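Local coordinates for H subunit of photosynthetic reaction center complex (Rhodopseudomonas palustris, PDB 6Z5S), which serves as the H subunit of the membrane-bound photosynthetic reaction centre, probably anchored by one transmembrane helix and helping to stabilise the complex, at residues 119-122 with 126-129; 164-169 with 173-178; 194-199 with 205-210. One frame throughout, in Å; residues are numbered along the deposited sequence.

The three contacts follow one another along the chain, each closing before the next opens. Contact 1 joins two arms of a loop just ahead of strand 129-131, an outermost strand of a four-stranded antiparallel sheet. Contact 2 joins the two central strands, 161-169 and 174-182, its centre about 13 Å from that of contact 1; the two touch where Ile128 and Ile129 meet Trp167, Asp169 and Tyr177. Contact 3 comes after 188-192, the other outermost strand, and includes strand 205-206; its centre is about 14 Å from that of contact 2 and about 25 Å from that of contact 1. Contacts 2 and 3 both belong to the PRC-barrel domain. Residues of all three meet other protein chains, consistent with a subunit built into a larger complex.

Contact 1: 119-122 with 126-129; sequences PELG and LPII
Ile128 is the residue on which segment 119-122 settles, held by a backbone bond and by both branches of its side chain. Its N-H donates to Glu120 O at 3.0 Å, with a bent N-H...O angle of 144°. The same oxygen also receives a CA-H...O contact from Pro127 CA at 3.2 Å, so two neighbouring residues converge on it. At Ile128 a chi1 of 59° places CG1 between the backbone N and the carbonyl carbon, which turns CD1 to the Glu120 side chain, while CG2 meets Gly122. CD1 is 3.7 Å from Glu120 CB and also reaches OE1 of the same residue, the two side chains crossing at a slant. CG2 rests 3.5 Å from Gly122 CA, where the backbone turns through a positive phi of 63°. Beside this, Pro119 and Pro127 lie alongside one another with their rings pointing the same way, CG to CG 3.9 Å. Toward the residues that link the segments the pairing loosens: Leu126 N to Leu121 O, 3.2 Å, is a weak bond.

Further out, the carboxylate of Glu120 has a partner beyond this chain: OE2 pairs with a basic side chain of another protein chain in a salt bridge, which probably helps fix the group. Arg170 of the same chain also binds segment 126-129, its NE donating to Pro127 O, and Gln226 touches both prolines. Without regular strand pairing, the arrangement is an irregular loop whose two arms are joined by one good and one weak backbone bond, and it delivers Ile129 into strand 129-131 at the border of the four-stranded antiparallel sheet.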
loop_
_atom_site.group_PDB
_atom_site.type_symbol
_atom_site.label_atom_id
_atom_site.label_comp_id
_atom_site.label_asym_id
_atom_site.label_seq_id
_atom_site.Cartn_x
_atom_site.Cartn_y
_atom_site.Cartn_z
ATOM N N PRO D 119 14.678 -7.861 -33.288
ATOM C CA PRO D 119 14.694 -8.385 -31.921
ATOM C C PRO D 119 15.076 -7.320 -30.908
ATOM O O PRO D 119 15.580 -6.251 -31.245
ATOM C CB PRO D 119 15.750 -9.492 -31.981
ATOM C CG PRO D 119 16.588 -9.145 -33.145
ATOM C CD PRO D 119 15.663 -8.541 -34.139
ATOM N N GLU D 120 14.815 -7.632 -29.642
ATOM C CA GLU D 120 15.268 -6.790 -28.544
ATOM C C GLU D 120 16.751 -7.026 -28.308
ATOM O O GLU D 120 17.191 -8.171 -28.191
ATOM C CB GLU D 120 14.488 -7.092 -27.270
ATOM C CG GLU D 120 12.993 -7.067 -27.425
ATOM C CD GLU D 120 12.283 -7.130 -26.089
ATOM O OE1 GLU D 120 12.849 -6.630 -25.094
ATOM O OE2 GLU D 120 11.162 -7.676 -26.031
ATOM N N LEU D 121 17.517 -5.943 -28.220
ATOM C CA LEU D 121 18.966 -6.046 -28.146
ATOM C C LEU D 121 19.510 -5.979 -26.728
ATOM O O LEU D 121 20.709 -6.198 -26.535
ATOM C CB LEU D 121 19.609 -4.948 -28.991
ATOM C CG LEU D 121 19.181 -4.979 -30.455
ATOM C CD1 LEU D 121 20.033 -4.034 -31.267
ATOM C CD2 LEU D 121 19.263 -6.388 -31.005
ATOM N N GLY D 122 18.675 -5.690 -25.741
ATOM C CA GLY D 122 19.131 -5.703 -24.366
ATOM C C GLY D 122 20.200 -4.679 -24.054
ATOM O O GLY D 122 19.928 -3.475 -24.046
ATOM N N LEU D 126 22.874 -7.397 -28.575
ATOM C CA LEU D 126 22.613 -8.729 -29.086
ATOM C C LEU D 126 21.201 -9.141 -28.709
ATOM O O LEU D 126 20.687 -8.716 -27.673
ATOM C CB LEU D 126 23.612 -9.744 -28.521
ATOM C CG LEU D 126 25.069 -9.484 -28.885
ATOM C CD1 LEU D 126 25.968 -10.479 -28.182
ATOM C CD2 LEU D 126 25.264 -9.542 -30.387
ATOM N N PRO D 127 20.550 -9.959 -29.528
ATOM C CA PRO D 127 19.206 -10.427 -29.176
ATOM C C PRO D 127 19.204 -11.119 -27.823
ATOM O O PRO D 127 20.083 -11.925 -27.518
ATOM C CB PRO D 127 18.864 -11.393 -30.311
ATOM C CG PRO D 127 19.684 -10.917 -31.451
ATOM C CD PRO D 127 20.963 -10.427 -30.859
ATOM N N ILE D 128 18.208 -10.790 -27.006
ATOM C CA ILE D 128 18.127 -11.366 -25.671
ATOM C C ILE D 128 17.370 -12.688 -25.664
ATOM O O ILE D 128 17.632 -13.540 -24.813
ATOM C CB ILE D 128 17.490 -10.370 -24.693
ATOM C CG1 ILE D 128 16.089 -9.990 -25.153
ATOM C CG2 ILE D 128 18.343 -9.135 -24.574
ATOM C CD1 ILE D 128 15.394 -9.038 -24.227
ATOM N N ILE D 129 16.427 -12.880 -26.581
ATOM C CA ILE D 129 15.685 -14.129 -26.673
ATOM C C ILE D 129 16.393 -14.984 -27.714
ATOM O O ILE D 129 16.316 -14.718 -28.911
ATOM C CB ILE D 129 14.220 -13.895 -27.029
ATOM C CG1 ILE D 129 13.578 -12.951 -26.018
ATOM C CG2 ILE D 129 13.477 -15.211 -27.066
ATOM C CD1 ILE D 129 12.085 -12.876 -26.128
#

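Contact 2: 164-169 with 173-178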
loop_
_atom_site.group_PDB
_atom_site.type_symbol
_atom_site.label_atom_id
_atom_site.label_comp_id
_atom_site.label_asym_id
_atom_site.label_seq_id
_atom_site.Cartn_x
_atom_site.Cartn_y
_atom_site.Cartn_z
ATOM N N THR D 164 12.250 -29.368 -29.435
ATOM C CA THR D 164 13.611 -29.458 -29.940
ATOM C C THR D 164 14.590 -28.574 -29.183
ATOM O O THR D 164 15.717 -28.996 -28.914
ATOM C CB THR D 164 13.631 -29.086 -31.424
ATOM O OG1 THR D 164 13.039 -30.142 -32.186
ATOM C CG2 THR D 164 15.047 -28.846 -31.910
ATOM N N GLU D 165 14.187 -27.361 -28.822
ATOM C CA GLU D 165 15.099 -26.427 -28.185
ATOM C C GLU D 165 14.314 -25.499 -27.277
ATOM O O GLU D 165 13.138 -25.218 -27.516
ATOM C CB GLU D 165 15.881 -25.623 -29.226
ATOM C CG GLU D 165 17.035 -24.819 -28.662
ATOM C CD GLU D 165 18.106 -25.690 -28.043
ATOM O OE1 GLU D 165 18.214 -26.875 -28.424
ATOM O OE2 GLU D 165 18.849 -25.189 -27.175
ATOM N N VAL D 166 14.977 -25.028 -26.228
ATOM C CA VAL D 166 14.398 -24.090 -25.278
ATOM C C VAL D 166 15.010 -22.724 -25.544
ATOM O O VAL D 166 16.234 -22.563 -25.484
ATOM C CB VAL D 166 14.644 -24.532 -23.829
ATOM C CG1 VAL D 166 14.127 -23.488 -22.864
ATOM C CG2 VAL D 166 13.980 -25.865 -23.580
ATOM N N TRP D 167 14.166 -21.747 -25.849
ATOM C CA TRP D 167 14.613 -20.380 -26.050
ATOM C C TRP D 167 14.558 -19.638 -24.725
ATOM O O TRP D 167 13.554 -19.706 -24.012
ATOM C CB TRP D 167 13.746 -19.669 -27.085
ATOM C CG TRP D 167 13.934 -20.165 -28.468
ATOM C CD1 TRP D 167 13.871 -21.454 -28.891
ATOM C CD2 TRP D 167 14.208 -19.377 -29.622
ATOM N NE1 TRP D 167 14.094 -21.521 -30.239
ATOM C CE2 TRP D 167 14.301 -20.255 -30.713
ATOM C CE3 TRP D 167 14.388 -18.013 -29.840
ATOM C CZ2 TRP D 167 14.562 -19.815 -31.999
ATOM C CZ3 TRP D 167 14.647 -17.578 -31.113
ATOM C CH2 TRP D 167 14.731 -18.473 -32.180
ATOM N N VAL D 168 15.632 -18.930 -24.400
ATOM C CA VAL D 168 15.754 -18.269 -23.114
ATOM C C VAL D 168 16.054 -16.793 -23.319
ATOM O O VAL D 168 16.521 -16.361 -24.376
ATOM C CB VAL D 168 16.839 -18.914 -22.232
ATOM C CG1 VAL D 168 16.555 -20.386 -22.057
ATOM C CG2 VAL D 168 18.199 -18.705 -22.844
ATOM N N ASP D 169 15.778 -16.026 -22.272
ATOM C CA ASP D 169 16.060 -14.603 -22.219
ATOM C C ASP D 169 17.382 -14.399 -21.493
ATOM O O ASP D 169 17.573 -14.917 -20.390
ATOM C CB ASP D 169 14.933 -13.865 -21.497
ATOM C CG ASP D 169 15.058 -12.357 -21.586
ATOM O OD1 ASP D 169 16.165 -11.850 -21.848
ATOM O OD2 ASP D 169 14.034 -11.670 -21.393
ATOM N N VAL D 173 17.503 -14.486 -16.635
ATOM C CA VAL D 173 17.595 -15.910 -16.935
ATOM C C VAL D 173 16.208 -16.527 -16.779
ATOM O O VAL D 173 15.661 -16.614 -15.676
ATOM C CB VAL D 173 18.649 -16.603 -16.063
ATOM C CG1 VAL D 173 19.997 -15.994 -16.341
ATOM C CG2 VAL D 173 18.356 -16.425 -14.587
ATOM N N LEU D 174 15.621 -16.929 -17.901
ATOM C CA LEU D 174 14.224 -17.330 -17.931
ATOM C C LEU D 174 13.931 -17.973 -19.273
ATOM O O LEU D 174 14.373 -17.473 -20.308
ATOM C CB LEU D 174 13.311 -16.118 -17.712
ATOM C CG LEU D 174 11.808 -16.356 -17.640
ATOM C CD1 LEU D 174 11.458 -17.197 -16.430
ATOM C CD2 LEU D 174 11.079 -15.026 -17.611
ATOM N N ALA D 175 13.189 -19.073 -19.251
ATOM C CA ALA D 175 12.781 -19.734 -20.482
ATOM C C ALA D 175 11.538 -19.049 -21.032
ATOM O O ALA D 175 10.522 -18.954 -20.340
ATOM C CB ALA D 175 12.518 -21.214 -20.232
ATOM N N ARG D 176 11.615 -18.570 -22.271
ATOM C CA ARG D 176 10.492 -17.873 -22.885
ATOM C C ARG D 176 9.763 -18.712 -23.923
ATOM O O ARG D 176 8.532 -18.690 -23.967
ATOM C CB ARG D 176 10.959 -16.567 -23.534
ATOM C CG ARG D 176 11.685 -15.604 -22.613
ATOM C CD ARG D 176 11.029 -15.495 -21.253
ATOM N NE ARG D 176 9.917 -14.552 -21.240
ATOM C CZ ARG D 176 10.013 -13.283 -20.858
ATOM N NH1 ARG D 176 11.178 -12.791 -20.460
ATOM N NH2 ARG D 176 8.943 -12.503 -20.875
ATOM N N TYR D 177 10.480 -19.453 -24.760
ATOM C CA TYR D 177 9.845 -20.210 -25.827
ATOM C C TYR D 177 10.420 -21.612 -25.889
ATOM O O TYR D 177 11.585 -21.840 -25.561
ATOM C CB TYR D 177 10.022 -19.528 -27.184
ATOM C CG TYR D 177 9.430 -18.149 -27.235
ATOM C CD1 TYR D 177 8.099 -17.960 -27.555
ATOM C CD2 TYR D 177 10.199 -17.036 -26.953
ATOM C CE1 TYR D 177 7.553 -16.704 -27.594
ATOM C CE2 TYR D 177 9.662 -15.776 -26.990
ATOM C CZ TYR D 177 8.339 -15.617 -27.310
ATOM O OH TYR D 177 7.797 -14.357 -27.350
ATOM N N LEU D 178 9.581 -22.550 -26.311
ATOM C CA LEU D 178 9.999 -23.891 -26.688
ATOM C C LEU D 178 9.955 -24.001 -28.201
ATOM O O LEU D 178 8.930 -23.698 -28.815
ATOM C CB LEU D 178 9.094 -24.957 -26.075
ATOM C CG LEU D 178 8.811 -24.891 -24.580
ATOM C CD1 LEU D 178 7.873 -26.012 -24.196
ATOM C CD2 LEU D 178 10.100 -24.977 -23.795
#
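Trp167 and Tyr177 lie at the centre of two antiparallel strands whose short axes approach to 4.4 Å with their N-to-C directions 131° apart, and the register slips by one residue between Trp167 and Val168. The slip is visible in the bonding: Trp167 O takes both Arg176 N at 2.8 Å and Tyr177 N at 3.2 Å, while Trp167 N donates to Tyr177 O. With two consecutive residues facing one, this is a classic beta bulge in the hairpin of strands 161-169 and 174-182, which lies in the PRC-barrel domain and supplies the two inner strands of the four-stranded antiparallel sheet.

On one face Val166 does the touching with both branches, CG1 against Ala175 CB at 3.8 Å and CG2 against Leu178 CD2 at 4.0 Å. On the other, Trp167 CB meets Tyr177 CB at 3.7 Å, near the plane of the phenol ring and at its edge; beyond CB the two side chains cross and diverge, and Tyr177 OH is hydrogen-bonded to Glu232 of helix 229-245. Ile129 of the neighbouring strand touches both aromatic residues.

Toward the hairpin end Asp169 and Arg176 run side by side, joined by a salt bridge from Asp169 OD2 to Arg176 NH1 of 3.2 Å with their flat groups 30° apart. Arg176 CG packs on Asp169 CB, and bends at chi2 and chi3 bring NH1 to the carboxylate. The other terminal nitrogen of Arg176, NH2, forms a salt bridge with an acidic side chain of another protein chain.

Contact 3: 194-199 with 205-210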
loop_
_atom_site.group_PDB
_atom_site.type_symbol
_atom_site.label_atom_id
_atom_site.label_comp_id
_atom_site.label_asym_id
_atom_site.label_seq_id
_atom_site.Cartn_x
_atom_site.Cartn_y
_atom_site.Cartn_z
ATOM N N PRO D 194 4.290 -19.696 -21.195
ATOM C CA PRO D 194 3.030 -19.578 -20.447
ATOM C C PRO D 194 1.856 -20.273 -21.106
ATOM O O PRO D 194 0.862 -20.551 -20.429
ATOM C CB PRO D 194 2.810 -18.064 -20.372
ATOM C CG PRO D 194 4.155 -17.491 -20.493
ATOM C CD PRO D 194 4.871 -18.368 -21.460
ATOM N N PHE D 195 1.933 -20.562 -22.397
ATOM C CA PHE D 195 0.868 -21.263 -23.093
ATOM C C PHE D 195 1.058 -22.769 -23.077
ATOM O O PHE D 195 0.327 -23.480 -23.770
ATOM C CB PHE D 195 0.768 -20.773 -24.535
ATOM C CG PHE D 195 0.005 -19.497 -24.689
ATOM C CD1 PHE D 195 -1.369 -19.483 -24.567
ATOM C CD2 PHE D 195 0.659 -18.315 -24.960
ATOM C CE1 PHE D 195 -2.072 -18.319 -24.712
ATOM C CE2 PHE D 195 -0.043 -17.145 -25.106
ATOM C CZ PHE D 195 -1.411 -17.149 -24.983
ATOM N N ALA D 196 2.018 -23.270 -22.314
ATOM C CA ALA D 196 2.305 -24.692 -22.276
ATOM C C ALA D 196 2.388 -25.162 -20.835
ATOM O O ALA D 196 2.816 -24.423 -19.946
ATOM C CB ALA D 196 3.608 -25.023 -23.004
ATOM N N LEU D 197 1.972 -26.401 -20.613
ATOM C CA LEU D 197 2.092 -27.050 -19.314
ATOM C C LEU D 197 3.285 -27.995 -19.391
ATOM O O LEU D 197 3.140 -29.185 -19.675
ATOM C CB LEU D 197 0.818 -27.787 -18.933
ATOM C CG LEU D 197 -0.223 -26.950 -18.191
ATOM C CD1 LEU D 197 0.374 -26.438 -16.894
ATOM C CD2 LEU D 197 -0.744 -25.801 -19.039
ATOM N N ILE D 198 4.472 -27.451 -19.144
ATOM C CA ILE D 198 5.699 -28.257 -19.151
ATOM C C ILE D 198 5.860 -28.801 -17.738
ATOM O O ILE D 198 6.591 -28.280 -16.893
ATOM C CB ILE D 198 6.914 -27.470 -19.654
ATOM C CG1 ILE D 198 8.142 -28.377 -19.650
ATOM C CG2 ILE D 198 7.116 -26.175 -18.872
ATOM C CD1 ILE D 198 7.960 -29.611 -20.488
ATOM N N ASN D 199 5.148 -29.889 -17.478
ATOM C CA ASN D 199 5.241 -30.595 -16.217
ATOM C C ASN D 199 5.412 -32.086 -16.399
ATOM O O ASN D 199 5.670 -32.781 -15.409
ATOM C CB ASN D 199 3.989 -30.348 -15.367
ATOM C CG ASN D 199 2.732 -30.848 -16.039
ATOM O OD1 ASN D 199 2.393 -30.416 -17.137
ATOM N ND2 ASN D 199 2.035 -31.766 -15.384
ATOM N N VAL D 205 4.483 -32.654 -22.973
ATOM C CA VAL D 205 4.059 -31.295 -22.667
ATOM C C VAL D 205 2.792 -31.007 -23.456
ATOM O O VAL D 205 2.690 -31.352 -24.639
ATOM C CB VAL D 205 5.168 -30.268 -22.974
ATOM C CG1 VAL D 205 5.562 -30.321 -24.435
ATOM C CG2 VAL D 205 4.711 -28.873 -22.604
ATOM N N SER D 206 1.819 -30.396 -22.793
ATOM C CA SER D 206 0.479 -30.249 -23.335
ATOM C C SER D 206 0.118 -28.781 -23.482
ATOM O O SER D 206 0.355 -27.976 -22.576
ATOM C CB SER D 206 -0.544 -30.939 -22.440
ATOM O OG SER D 206 -0.664 -30.254 -21.207
ATOM N N VAL D 207 -0.472 -28.447 -24.624
ATOM C CA VAL D 207 -0.964 -27.108 -24.908
ATOM C C VAL D 207 -2.450 -27.220 -25.203
ATOM O O VAL D 207 -2.848 -27.889 -26.163
ATOM C CB VAL D 207 -0.221 -26.467 -26.084
ATOM C CG1 VAL D 207 -0.957 -25.233 -26.560
ATOM C CG2 VAL D 207 1.185 -26.120 -25.672
ATOM N N ASP D 208 -3.266 -26.566 -24.386
ATOM C CA ASP D 208 -4.710 -26.648 -24.515
ATOM C C ASP D 208 -5.312 -25.496 -25.301
ATOM O O ASP D 208 -6.533 -25.452 -25.466
ATOM C CB ASP D 208 -5.351 -26.711 -23.134
ATOM C CG ASP D 208 -4.799 -25.667 -22.205
ATOM O OD1 ASP D 208 -3.586 -25.721 -21.919
ATOM O OD2 ASP D 208 -5.569 -24.788 -21.767
ATOM N N ALA D 209 -4.498 -24.561 -25.788
ATOM C CA ALA D 209 -5.041 -23.424 -26.520
ATOM C C ALA D 209 -5.468 -23.823 -27.924
ATOM O O ALA D 209 -6.596 -23.547 -28.339
ATOM C CB ALA D 209 -4.017 -22.293 -26.568
ATOM N N ILE D 210 -4.582 -24.472 -28.668
ATOM C CA ILE D 210 -4.891 -24.966 -29.999
ATOM C C ILE D 210 -4.817 -26.483 -29.969
ATOM O O ILE D 210 -4.340 -27.084 -29.008
ATOM C CB ILE D 210 -3.944 -24.394 -31.064
ATOM C CG1 ILE D 210 -2.552 -24.996 -30.907
ATOM C CG2 ILE D 210 -3.871 -22.889 -30.943
ATOM C CD1 ILE D 210 -1.520 -24.373 -31.798
#
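Leu197 N donates to Ser206 O at 3.0 Å, with an N-H...O angle of 166°. It is the single hydrogen bond across the two segments, which run in nearly opposite directions, and it marks one antiparallel bridge rather than a continuous ladder. Valine methyls make most of the remaining contacts. Val207 sets both branches against Phe195 O, CG1 at 3.5 Å and CG2 at 3.4 Å, and CG2 also touches Ala196 CB at 3.8 Å. In Val205, chi1 of 59° tucks CG1 between the backbone N and the carbonyl carbon and leaves CG2, anti to N, against Leu197 O at 3.3 Å and Ala196 CB at 4.0 Å. Ile198 crosses Val205 at a slant, its CD1 3.8 Å from Val205 CB; the backbone there bends into an inverse gamma turn with Ile198 at its centre. Phe195 CD1 meets Ala209 CB at 4.3 Å.

Within the PRC-barrel domain the contact joins the loop after strand 188-192 to strand 205-206. Val205 and Val207 both bond through the backbone to Val153 of strand 152-153, and Leu191 packs on Ala196 and Val207. Given the apolar pairs Ala196-Val205, Ala196-Val207, Ile198-Val205 and Phe195-Ala209, cohesion probably rests mainly on hydrophobic burial, with the Leu197-Ser206 bond setting the alignment.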